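PDB 5DL8: benzoate transport porin BenP from Acinetobacter baumannii AB307-0294, which probably forms a beta-barrel channel through the outer membrane that admits small solutes, possibly including benzoate. Local coordinates for residues D136-A141 with K228-L233; E234-Q239 with A243-F248; F305-A310 with H322-Y327. One frame throughout, in Å; residues are numbered along the deposited sequence.

Contact 1 of 3, residues D136-A141 with K228-L233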
loop_
_atom_site.group_PDB
_atom_site.type_symbol
_atom_site.label_atom_id
_atom_site.label_comp_id
_atom_site.label_asym_id
_atom_site.label_seq_id
_atom_site.Cartn_x
_atom_site.Cartn_y
_atom_site.Cartn_z
ATOM N N ASP A 136 -2.598 -6.056 -5.121
ATOM C CA ASP A 136 -3.006 -4.695 -5.137
ATOM C C ASP A 136 -4.514 -4.659 -4.749
ATOM O O ASP A 136 -5.349 -4.404 -5.592
ATOM C CB ASP A 136 -2.825 -4.056 -6.549
ATOM C CG ASP A 136 -3.176 -2.557 -6.558
ATOM O OD1 ASP A 136 -3.379 -1.917 -5.479
ATOM O OD2 ASP A 136 -3.251 -1.997 -7.662
ATOM N N LEU A 137 -4.794 -4.938 -3.474
ATOM C CA LEU A 137 -6.114 -5.133 -2.916
ATOM C C LEU A 137 -6.240 -4.504 -1.568
ATOM O O LEU A 137 -5.240 -4.209 -0.851
ATOM C CB LEU A 137 -6.361 -6.629 -2.726
ATOM C CG LEU A 137 -6.481 -7.371 -4.100
ATOM C CD1 LEU A 137 -6.262 -8.830 -3.869
ATOM C CD2 LEU A 137 -7.777 -7.152 -4.883
ATOM N N PRO A 138 -7.472 -4.323 -1.136
ATOM C CA PRO A 138 -7.702 -4.129 0.324
ATOM C C PRO A 138 -7.004 -5.202 1.222
ATOM O O PRO A 138 -6.859 -6.372 0.823
ATOM C CB PRO A 138 -9.191 -4.338 0.389
ATOM C CG PRO A 138 -9.634 -3.690 -0.974
ATOM C CD PRO A 138 -8.713 -4.353 -1.901
ATOM N N VAL A 139 -6.595 -4.840 2.416
ATOM C CA VAL A 139 -5.698 -5.622 3.174
ATOM C C VAL A 139 -4.222 -5.853 2.618
ATOM O O VAL A 139 -3.266 -5.640 3.360
ATOM C CB VAL A 139 -6.254 -7.092 3.487
ATOM C CG1 VAL A 139 -5.377 -7.696 4.618
ATOM C CG2 VAL A 139 -7.746 -7.119 3.888
ATOM N N THR A 140 -4.092 -6.375 1.369
ATOM C CA THR A 140 -2.850 -6.786 0.802
ATOM C C THR A 140 -2.530 -5.847 -0.337
ATOM O O THR A 140 -2.958 -6.083 -1.490
ATOM C CB THR A 140 -2.954 -8.254 0.365
ATOM O OG1 THR A 140 -3.940 -8.392 -0.619
ATOM C CG2 THR A 140 -3.274 -9.184 1.597
ATOM N N ALA A 141 -1.854 -4.746 -0.109
ATOM C CA ALA A 141 -1.593 -3.783 -1.253
ATOM C C ALA A 141 -0.124 -3.729 -1.716
ATOM O O ALA A 141 0.732 -4.461 -1.198
ATOM C CB ALA A 141 -2.056 -2.362 -0.864
ATOM N N LYS A 228 -13.557 -8.956 6.738
ATOM C CA LYS A 228 -13.638 -7.581 6.235
ATOM C C LYS A 228 -14.420 -7.508 4.933
ATOM O O LYS A 228 -14.191 -8.277 4.006
ATOM C CB LYS A 228 -12.254 -7.053 6.076
ATOM C CG LYS A 228 -12.077 -5.679 5.435
ATOM C CD LYS A 228 -10.595 -5.618 5.092
ATOM C CE LYS A 228 -10.007 -4.270 4.614
ATOM N NZ LYS A 228 -9.784 -3.221 5.666
ATOM N N HIS A 229 -15.374 -6.587 4.908
ATOM C CA HIS A 229 -16.119 -6.192 3.651
ATOM C C HIS A 229 -15.704 -4.756 3.223
ATOM O O HIS A 229 -15.585 -3.837 4.058
ATOM C CB HIS A 229 -17.662 -6.227 3.822
ATOM C CG HIS A 229 -18.209 -7.559 4.166
ATOM N ND1 HIS A 229 -18.906 -8.345 3.256
ATOM C CD2 HIS A 229 -18.229 -8.238 5.337
ATOM C CE1 HIS A 229 -19.258 -9.480 3.838
ATOM N NE2 HIS A 229 -18.878 -9.438 5.099
ATOM N N TYR A 230 -15.559 -4.589 1.918
ATOM C CA TYR A 230 -15.308 -3.322 1.315
ATOM C C TYR A 230 -16.188 -3.144 0.072
ATOM O O TYR A 230 -16.268 -4.016 -0.788
ATOM C CB TYR A 230 -13.796 -3.314 0.893
ATOM C CG TYR A 230 -13.460 -2.175 -0.086
ATOM C CD1 TYR A 230 -13.341 -0.911 0.385
ATOM C CD2 TYR A 230 -13.304 -2.372 -1.424
ATOM C CE1 TYR A 230 -13.052 0.178 -0.416
ATOM C CE2 TYR A 230 -13.008 -1.295 -2.315
ATOM C CZ TYR A 230 -12.808 -0.012 -1.751
ATOM O OH TYR A 230 -12.524 1.149 -2.421
ATOM N N VAL A 231 -16.819 -1.991 -0.023
ATOM C CA VAL A 231 -17.485 -1.515 -1.254
ATOM C C VAL A 231 -16.893 -0.175 -1.614
ATOM O O VAL A 231 -16.887 0.831 -0.803
ATOM C CB VAL A 231 -19.016 -1.345 -1.126
ATOM C CG1 VAL A 231 -19.649 -1.025 -2.485
ATOM C CG2 VAL A 231 -19.652 -2.639 -0.773
ATOM N N GLY A 232 -16.436 -0.117 -2.838
ATOM C CA GLY A 232 -15.828 1.157 -3.370
ATOM C C GLY A 232 -16.644 1.530 -4.615
ATOM O O GLY A 232 -16.898 0.674 -5.395
ATOM N N LEU A 233 -17.142 2.756 -4.738
ATOM C CA LEU A 233 -17.695 3.296 -6.031
ATOM C C LEU A 233 -16.957 4.556 -6.463
ATOM O O LEU A 233 -16.700 5.482 -5.651
ATOM C CB LEU A 233 -19.142 3.694 -5.891
ATOM C CG LEU A 233 -20.064 2.499 -5.535
ATOM C CD1 LEU A 233 -21.415 3.061 -5.078
ATOM C CD2 LEU A 233 -20.370 1.500 -6.617
#
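With CG anti to the backbone N (chi1 174°) and the chain straight as far as CE, Lys228 reaches from the barrel wall to the flank of Val139, and a bend at its last torsion (chi4 75°) then turns NZ aside. This is a porin beta-barrel, and residues 136-141 belong to a loop folded into it against strand 226-238, consistent with the inward-bent third loop of porins. The loop reverses sharply here: Val139 has a positive phi and Thr140 N makes a weak bond back to Pro138 O, a classic gamma turn, while Leu137 N holds Thr140 O at 2.9 Å. The rigid proline suits this bend, and its ring presents CG to Tyr230 CD2 at 3.9 Å, the two side chains crossing at about a right angle. Gly232, having no CB, allows the tyrosine ring to lie back over its own strand, with Gly232 N 3.6 Å above the ring plane. Lys228 NZ bonds Tyr293, Tyr230 OH meets Lys249, and backbone Val139 N donates to Glu302. Lysine thus gives the valine its methylene stem, and the two side chains run past each other in opposite directions, tightest where Val139 CG2 stands 3.4 Å from Lys228 CD.

Contact 2 of 3, residues E234-Q239 with A243-F248. With C8E ((hydroxyethyloxy)tri(ethyloxy)octane), chain F.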
loop_
_atom_site.group_PDB
_atom_site.type_symbol
_atom_site.label_atom_id
_atom_site.label_comp_id
_atom_site.label_asym_id
_atom_site.label_seq_id
_atom_site.Cartn_x
_atom_site.Cartn_y
_atom_site.Cartn_z
ATOM N N GLU A 234 -16.587 4.595 -7.742
ATOM C CA GLU A 234 -15.814 5.712 -8.270
ATOM C C GLU A 234 -16.454 6.283 -9.498
ATOM O O GLU A 234 -16.712 5.595 -10.505
ATOM C CB GLU A 234 -14.346 5.267 -8.511
ATOM C CG GLU A 234 -13.453 6.396 -9.058
ATOM C CD GLU A 234 -11.986 6.001 -9.317
ATOM O OE1 GLU A 234 -11.530 4.920 -8.915
ATOM O OE2 GLU A 234 -11.217 6.848 -9.874
ATOM N N HIS A 235 -16.751 7.561 -9.471
ATOM C CA HIS A 235 -17.274 8.185 -10.721
ATOM C C HIS A 235 -16.315 9.295 -11.194
ATOM O O HIS A 235 -15.823 10.086 -10.396
ATOM C CB HIS A 235 -18.637 8.772 -10.502
ATOM C CG HIS A 235 -19.186 9.458 -11.701
ATOM N ND1 HIS A 235 -19.029 10.806 -11.926
ATOM C CD2 HIS A 235 -19.920 8.989 -12.744
ATOM C CE1 HIS A 235 -19.649 11.139 -13.048
ATOM N NE2 HIS A 235 -20.205 10.062 -13.562
ATOM N N THR A 236 -16.134 9.356 -12.502
ATOM C CA THR A 236 -15.295 10.387 -13.159
ATOM C C THR A 236 -16.221 11.234 -14.155
ATOM O O THR A 236 -17.031 10.721 -15.034
ATOM C CB THR A 236 -14.046 9.777 -13.805
ATOM O OG1 THR A 236 -14.472 8.687 -14.559
ATOM C CG2 THR A 236 -12.948 9.223 -12.810
ATOM N N TRP A 237 -16.260 12.534 -13.845
ATOM C CA TRP A 237 -17.072 13.479 -14.597
ATOM C C TRP A 237 -16.012 14.225 -15.440
ATOM O O TRP A 237 -15.133 14.954 -14.906
ATOM C CB TRP A 237 -17.844 14.380 -13.650
ATOM C CG TRP A 237 -18.705 15.402 -14.323
ATOM C CD1 TRP A 237 -19.274 15.317 -15.580
ATOM C CD2 TRP A 237 -19.107 16.668 -13.784
ATOM N NE1 TRP A 237 -20.010 16.427 -15.801
ATOM C CE2 TRP A 237 -19.907 17.273 -14.712
ATOM C CE3 TRP A 237 -18.853 17.336 -12.603
ATOM C CZ2 TRP A 237 -20.467 18.570 -14.490
ATOM C CZ3 TRP A 237 -19.411 18.605 -12.396
ATOM C CH2 TRP A 237 -20.175 19.202 -13.312
ATOM N N LYS A 238 -16.026 13.928 -16.737
ATOM C CA LYS A 238 -15.100 14.600 -17.683
ATOM C C LYS A 238 -15.846 15.728 -18.316
ATOM O O LYS A 238 -17.059 15.622 -18.658
ATOM C CB LYS A 238 -14.453 13.607 -18.674
ATOM C CG LYS A 238 -13.918 12.370 -17.888
ATOM C CD LYS A 238 -12.521 11.840 -18.238
ATOM C CE LYS A 238 -12.561 10.762 -19.340
ATOM N NZ LYS A 238 -13.564 10.985 -20.456
ATOM N N GLN A 239 -15.182 16.872 -18.290
ATOM C CA GLN A 239 -15.706 18.083 -18.896
ATOM C C GLN A 239 -14.676 18.596 -19.855
ATOM O O GLN A 239 -13.579 18.101 -19.801
ATOM C CB GLN A 239 -16.083 19.056 -17.806
ATOM C CG GLN A 239 -17.422 18.625 -17.182
ATOM C CD GLN A 239 -18.597 19.239 -17.870
ATOM O OE1 GLN A 239 -19.553 18.600 -18.289
ATOM N NE2 GLN A 239 -18.542 20.532 -17.933
ATOM N N ALA A 243 -11.674 17.663 -14.850
ATOM C CA ALA A 243 -12.222 16.307 -14.579
ATOM C C ALA A 243 -12.483 16.153 -13.089
ATOM O O ALA A 243 -11.599 16.458 -12.294
ATOM C CB ALA A 243 -11.259 15.189 -15.031
ATOM N N LEU A 244 -13.679 15.688 -12.702
ATOM C CA LEU A 244 -13.959 15.541 -11.275
ATOM C C LEU A 244 -14.086 14.076 -10.970
ATOM O O LEU A 244 -14.810 13.367 -11.627
ATOM C CB LEU A 244 -15.202 16.309 -10.850
ATOM C CG LEU A 244 -15.675 15.975 -9.434
ATOM C CD1 LEU A 244 -14.682 16.623 -8.407
ATOM C CD2 LEU A 244 -17.125 16.348 -9.167
ATOM N N THR A 245 -13.339 13.668 -9.965
ATOM C CA THR A 245 -13.307 12.297 -9.458
ATOM C C THR A 245 -14.014 12.239 -8.094
ATOM O O THR A 245 -13.626 12.966 -7.146
ATOM C CB THR A 245 -11.862 11.679 -9.406
ATOM O OG1 THR A 245 -11.496 11.451 -10.757
ATOM C CG2 THR A 245 -11.858 10.244 -8.677
ATOM N N SER A 246 -15.057 11.419 -8.032
ATOM C CA SER A 246 -15.825 11.160 -6.798
ATOM C C SER A 246 -15.721 9.715 -6.391
ATOM O O SER A 246 -16.144 8.793 -7.167
ATOM C CB SER A 246 -17.307 11.388 -7.031
ATOM O OG SER A 246 -17.370 12.688 -7.603
ATOM N N LYS A 247 -15.280 9.543 -5.168
ATOM C CA LYS A 247 -15.191 8.256 -4.629
ATOM C C LYS A 247 -15.980 8.092 -3.343
ATOM O O LYS A 247 -15.890 8.968 -2.487
ATOM C CB LYS A 247 -13.770 7.969 -4.273
ATOM C CG LYS A 247 -12.935 7.725 -5.438
ATOM C CD LYS A 247 -11.529 7.302 -4.977
ATOM C CE LYS A 247 -10.424 7.635 -5.994
ATOM N NZ LYS A 247 -9.115 7.072 -5.552
ATOM N N PHE A 248 -16.679 6.944 -3.206
ATOM C CA PHE A 248 -17.300 6.567 -1.949
ATOM C C PHE A 248 -16.757 5.279 -1.556
ATOM O O PHE A 248 -16.847 4.374 -2.337
ATOM C CB PHE A 248 -18.800 6.427 -2.127
ATOM C CG PHE A 248 -19.550 5.862 -0.933
ATOM C CD1 PHE A 248 -19.893 6.664 0.142
ATOM C CD2 PHE A 248 -20.025 4.531 -0.951
ATOM C CE1 PHE A 248 -20.607 6.098 1.258
ATOM C CE2 PHE A 248 -20.780 3.959 0.148
ATOM C CZ PHE A 248 -21.091 4.754 1.246
HETATM C C1 C8E F . -22.576 12.999 -0.469
HETATM C C2 C8E F . -22.753 11.738 0.395
HETATM C C3 C8E F . -23.446 10.619 -0.400
HETATM C C4 C8E F . -23.400 9.172 0.111
HETATM C C5 C8E F . -24.172 8.218 -0.856
HETATM C C6 C8E F . -23.359 7.077 -1.509
HETATM C C7 C8E F . -23.530 6.821 -3.024
HETATM C C8 C8E F . -22.476 7.533 -3.904
HETATM O O9 C8E F . -22.326 6.922 -5.215
HETATM C C10 C8E F . -21.727 7.694 -6.297
HETATM C C11 C8E F . -22.139 7.175 -7.704
HETATM O O12 C8E F . -22.376 8.228 -8.683
HETATM C C13 C8E F . -22.661 7.774 -10.020
HETATM C C14 C8E F . -23.758 8.578 -10.743
HETATM O O15 C8E F . -24.216 7.912 -11.963
HETATM C C16 C8E F . -23.716 8.450 -13.194
HETATM C C17 C8E F . -23.493 7.328 -14.184
HETATM O O18 C8E F . -22.636 7.750 -15.259
HETATM C C19 C8E F . -22.819 9.011 -15.984
HETATM C C20 C8E F . -22.437 8.835 -17.480
HETATM O O21 C8E F . -22.023 7.482 -17.939
HETATM O O HOH W 1 -17.517 12.583 -10.333
#
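His235 and Ser246 form a hydrogen-bonded pair of this antiparallel hairpin, His235 N giving to Ser246 O at 2.7 Å and Ser246 N returning to His235 O at 2.8 Å. Trp237 and Leu244 repeat the pattern, and at the non-hydrogen-bonded positions between and beyond them CA-H groups lean on the same carbonyls. On one face, Thr236 CG2 sits 3.4 Å from Thr245 OG1, and Glu234, CG anti to the backbone N (chi1 -179°) and chain extended, lies along Lys247, CG to CG 3.9 Å; Glu234 OE1 makes its salt bridge with Lys214. On the other, Leu244 CD2 meets the edge of the Trp237 indole in its plane, 4.0 Å from CE3. A water bridges His235 and Ser246, donating to His235 O and Ser246 OG; it lies in the His235 ring plane, bonded to ND1. Detergent lies here too: C6 is centred over the Phe248 ring, 3.8 Å above the plane, and C19 reaches the edge of the His235 ring. It is consistent with a membrane-facing surface, which suits Trp237, Leu244 and Phe248. Farther out, Ser246 OG bonds Glu271, and backbone bonds continue the wall from strand 226-238 to Lys214 and Ser212, and from strand 243-255 to strand 263-275.

Contact 3 of 3, residues F305-A310 with H322-Y327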
loop_
_atom_site.group_PDB
_atom_site.type_symbol
_atom_site.label_atom_id
_atom_site.label_comp_id
_atom_site.label_asym_id
_atom_site.label_seq_id
_atom_site.Cartn_x
_atom_site.Cartn_y
_atom_site.Cartn_z
ATOM N N PHE A 305 -8.198 3.133 1.556
ATOM C CA PHE A 305 -8.750 4.230 2.351
ATOM C C PHE A 305 -8.704 5.452 1.400
ATOM O O PHE A 305 -7.963 5.395 0.400
ATOM C CB PHE A 305 -7.877 4.477 3.613
ATOM C CG PHE A 305 -8.204 3.677 4.834
ATOM C CD1 PHE A 305 -9.158 2.686 4.870
ATOM C CD2 PHE A 305 -7.484 3.926 6.008
ATOM C CE1 PHE A 305 -9.393 1.956 6.017
ATOM C CE2 PHE A 305 -7.715 3.199 7.212
ATOM C CZ PHE A 305 -8.669 2.211 7.186
ATOM N N ILE A 306 -9.527 6.499 1.632
ATOM C CA ILE A 306 -9.525 7.711 0.678
ATOM C C ILE A 306 -8.162 8.481 0.671
ATOM O O ILE A 306 -7.837 9.191 -0.235
ATOM C CB ILE A 306 -10.561 8.815 0.975
ATOM C CG1 ILE A 306 -10.213 9.510 2.310
ATOM C CG2 ILE A 306 -11.971 8.307 0.980
ATOM C CD1 ILE A 306 -11.362 10.382 2.841
ATOM N N ASN A 307 -7.440 8.416 1.769
ATOM C CA ASN A 307 -6.126 9.070 1.937
ATOM C C ASN A 307 -5.154 8.342 2.909
ATOM O O ASN A 307 -4.821 8.897 3.991
ATOM C CB ASN A 307 -6.393 10.505 2.419
ATOM C CG ASN A 307 -5.119 11.332 2.545
ATOM O OD1 ASN A 307 -4.121 11.107 1.851
ATOM N ND2 ASN A 307 -5.176 12.308 3.422
ATOM N N TRP A 308 -4.672 7.147 2.517
ATOM C CA TRP A 308 -3.702 6.392 3.399
ATOM C C TRP A 308 -2.399 7.279 3.597
ATOM O O TRP A 308 -1.932 7.893 2.693
ATOM C CB TRP A 308 -3.382 4.965 2.913
ATOM C CG TRP A 308 -2.418 4.368 3.754
ATOM C CD1 TRP A 308 -1.018 4.303 3.519
ATOM C CD2 TRP A 308 -2.633 3.800 5.026
ATOM N NE1 TRP A 308 -0.384 3.707 4.589
ATOM C CE2 TRP A 308 -1.323 3.396 5.544
ATOM C CE3 TRP A 308 -3.779 3.515 5.777
ATOM C CZ2 TRP A 308 -1.164 2.725 6.776
ATOM C CZ3 TRP A 308 -3.621 2.826 7.037
ATOM C CH2 TRP A 308 -2.306 2.483 7.530
ATOM N N ASN A 309 -1.964 7.489 4.822
ATOM C CA ASN A 309 -0.879 8.433 5.080
ATOM C C ASN A 309 -0.132 7.885 6.309
ATOM O O ASN A 309 -0.231 6.682 6.615
ATOM C CB ASN A 309 -1.417 9.859 5.227
ATOM C CG ASN A 309 -2.459 10.036 6.420
ATOM O OD1 ASN A 309 -2.814 9.098 7.204
ATOM N ND2 ASN A 309 -2.967 11.234 6.522
ATOM N N ALA A 310 0.582 8.723 7.043
ATOM C CA ALA A 310 1.510 8.218 8.061
ATOM C C ALA A 310 0.883 7.650 9.298
ATOM O O ALA A 310 1.439 6.782 9.891
ATOM C CB ALA A 310 2.432 9.366 8.488
ATOM N N HIS A 322 -10.068 16.229 5.177
ATOM C CA HIS A 322 -8.853 16.027 4.330
ATOM C C HIS A 322 -8.849 17.056 3.200
ATOM O O HIS A 322 -9.901 17.340 2.563
ATOM C CB HIS A 322 -8.801 14.582 3.702
ATOM C CG HIS A 322 -8.850 13.468 4.706
ATOM N ND1 HIS A 322 -7.903 12.476 4.760
ATOM C CD2 HIS A 322 -9.774 13.147 5.630
ATOM C CE1 HIS A 322 -8.226 11.613 5.692
ATOM N NE2 HIS A 322 -9.331 12.032 6.264
ATOM N N VAL A 323 -7.705 17.667 2.963
ATOM C CA VAL A 323 -7.583 18.654 1.909
ATOM C C VAL A 323 -6.287 18.384 1.162
ATOM O O VAL A 323 -5.259 18.065 1.815
ATOM C CB VAL A 323 -7.445 20.061 2.484
ATOM C CG1 VAL A 323 -7.452 21.099 1.374
ATOM C CG2 VAL A 323 -8.559 20.368 3.429
ATOM N N MET A 324 -6.295 18.636 -0.147
ATOM C CA MET A 324 -5.200 18.309 -1.003
ATOM C C MET A 324 -5.045 19.402 -2.114
ATOM O O MET A 324 -6.071 19.784 -2.727
ATOM C CB MET A 324 -5.508 16.970 -1.633
ATOM C CG MET A 324 -5.418 15.724 -0.738
ATOM S SD MET A 324 -6.960 14.816 -0.675
ATOM C CE MET A 324 -6.653 13.527 0.506
ATOM N N TYR A 325 -3.806 19.914 -2.332
ATOM C CA TYR A 325 -3.484 20.733 -3.479
ATOM C C TYR A 325 -2.220 20.236 -4.160
ATOM O O TYR A 325 -1.247 19.936 -3.473
ATOM C CB TYR A 325 -3.394 22.211 -3.171
ATOM C CG TYR A 325 -2.913 23.012 -4.429
ATOM C CD1 TYR A 325 -3.760 23.155 -5.525
ATOM C CD2 TYR A 325 -1.548 23.494 -4.550
ATOM C CE1 TYR A 325 -3.358 23.821 -6.672
ATOM C CE2 TYR A 325 -1.099 24.149 -5.691
ATOM C CZ TYR A 325 -2.015 24.352 -6.756
ATOM O OH TYR A 325 -1.630 25.017 -7.945
ATOM N N GLY A 326 -2.239 20.116 -5.492
ATOM C CA GLY A 326 -1.156 19.467 -6.298
ATOM C C GLY A 326 -0.828 20.359 -7.534
ATOM O O GLY A 326 -1.742 20.857 -8.164
ATOM N N TYR A 327 0.455 20.545 -7.884
ATOM C CA TYR A 327 0.791 21.170 -9.159
ATOM C C TYR A 327 1.828 20.364 -9.892
ATOM O O TYR A 327 2.921 20.011 -9.317
ATOM C CB TYR A 327 1.225 22.604 -9.048
ATOM C CG TYR A 327 1.238 23.281 -10.441
ATOM C CD1 TYR A 327 0.056 23.653 -11.067
ATOM C CD2 TYR A 327 2.483 23.592 -11.153
ATOM C CE1 TYR A 327 0.033 24.254 -12.344
ATOM C CE2 TYR A 327 2.431 24.199 -12.412
ATOM C CZ TYR A 327 1.195 24.528 -12.994
ATOM O OH TYR A 327 1.149 25.071 -14.268
#
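Asn307, a loop residue whose side chain points at the inner wall of the barrel, meets His322 and Met324 along its whole length. Its CB already lies close to the histidine ring, 3.4 Å from His322 ND1. With CG anti to the backbone N (chi1 -176°), the side chain continues straight toward strand 319-328. There Met324 CE approaches CG and OD1 from the opposite direction; Met324 was modelled in two conformers, so the closeness of this methyl is doubtful. The other branch makes the hydrogen bond that crosses the contact: ND2 donates to His322 ND1 over 3.0 Å at a nearly straight 168°. Both planar groups are aligned for it, since ND1 lies in the amide plane and ND2 lies close to the ring plane, although the planes themselves stand 72° apart. The imidazole edge is therefore used for polar bonding, while its face takes an apolar neighbour. Ile306 CD1 sits almost directly above the ring centre, 4.2 Å away, a CH-pi contact that a long branched aliphatic chain is well shaped to make. Around this group, Gln285 touches both Ile306 and His322, Val343 flanks Asn307 and the histidine, and Leu270 lies against Ile306 and Met324. The contact thus fastens the loop between strands 278-288 and 319-328 to the interior of the porin barrel. Chemically, an asparagine amide offering N-H to ND1 requires a lone pair on that nitrogen, so a neutral imidazole would carry its proton on NE2, the atom that bonds Ser320 OG; with both nitrogens engaged and a methyl over one face, the ring's rotation is probably well fixed.

How the contacts relate
All three contacts involve one barrel wall: contact 2 is within it, while contacts 1 and 3 each press a loop against its inner side. Contacts 1 and 2 follow one another on strand 226-238, their centres about 19 Å apart, and join where Leu233 O probably accepts a hydrogen bond from Phe248 N at 2.8 Å. Contact 3 lies about 18 Å from contact 1 and 16 Å from contact 2, centre to centre, without touching either. Shared neighbours connect them: Tyr293 and Phe251 reach both contact 1 and Phe305, and Leu270 shares a backbone hydrogen bond with Lys247 and packs on Ile306. Contact 2 adjoins detergent directly; all three are away from the calcium sites.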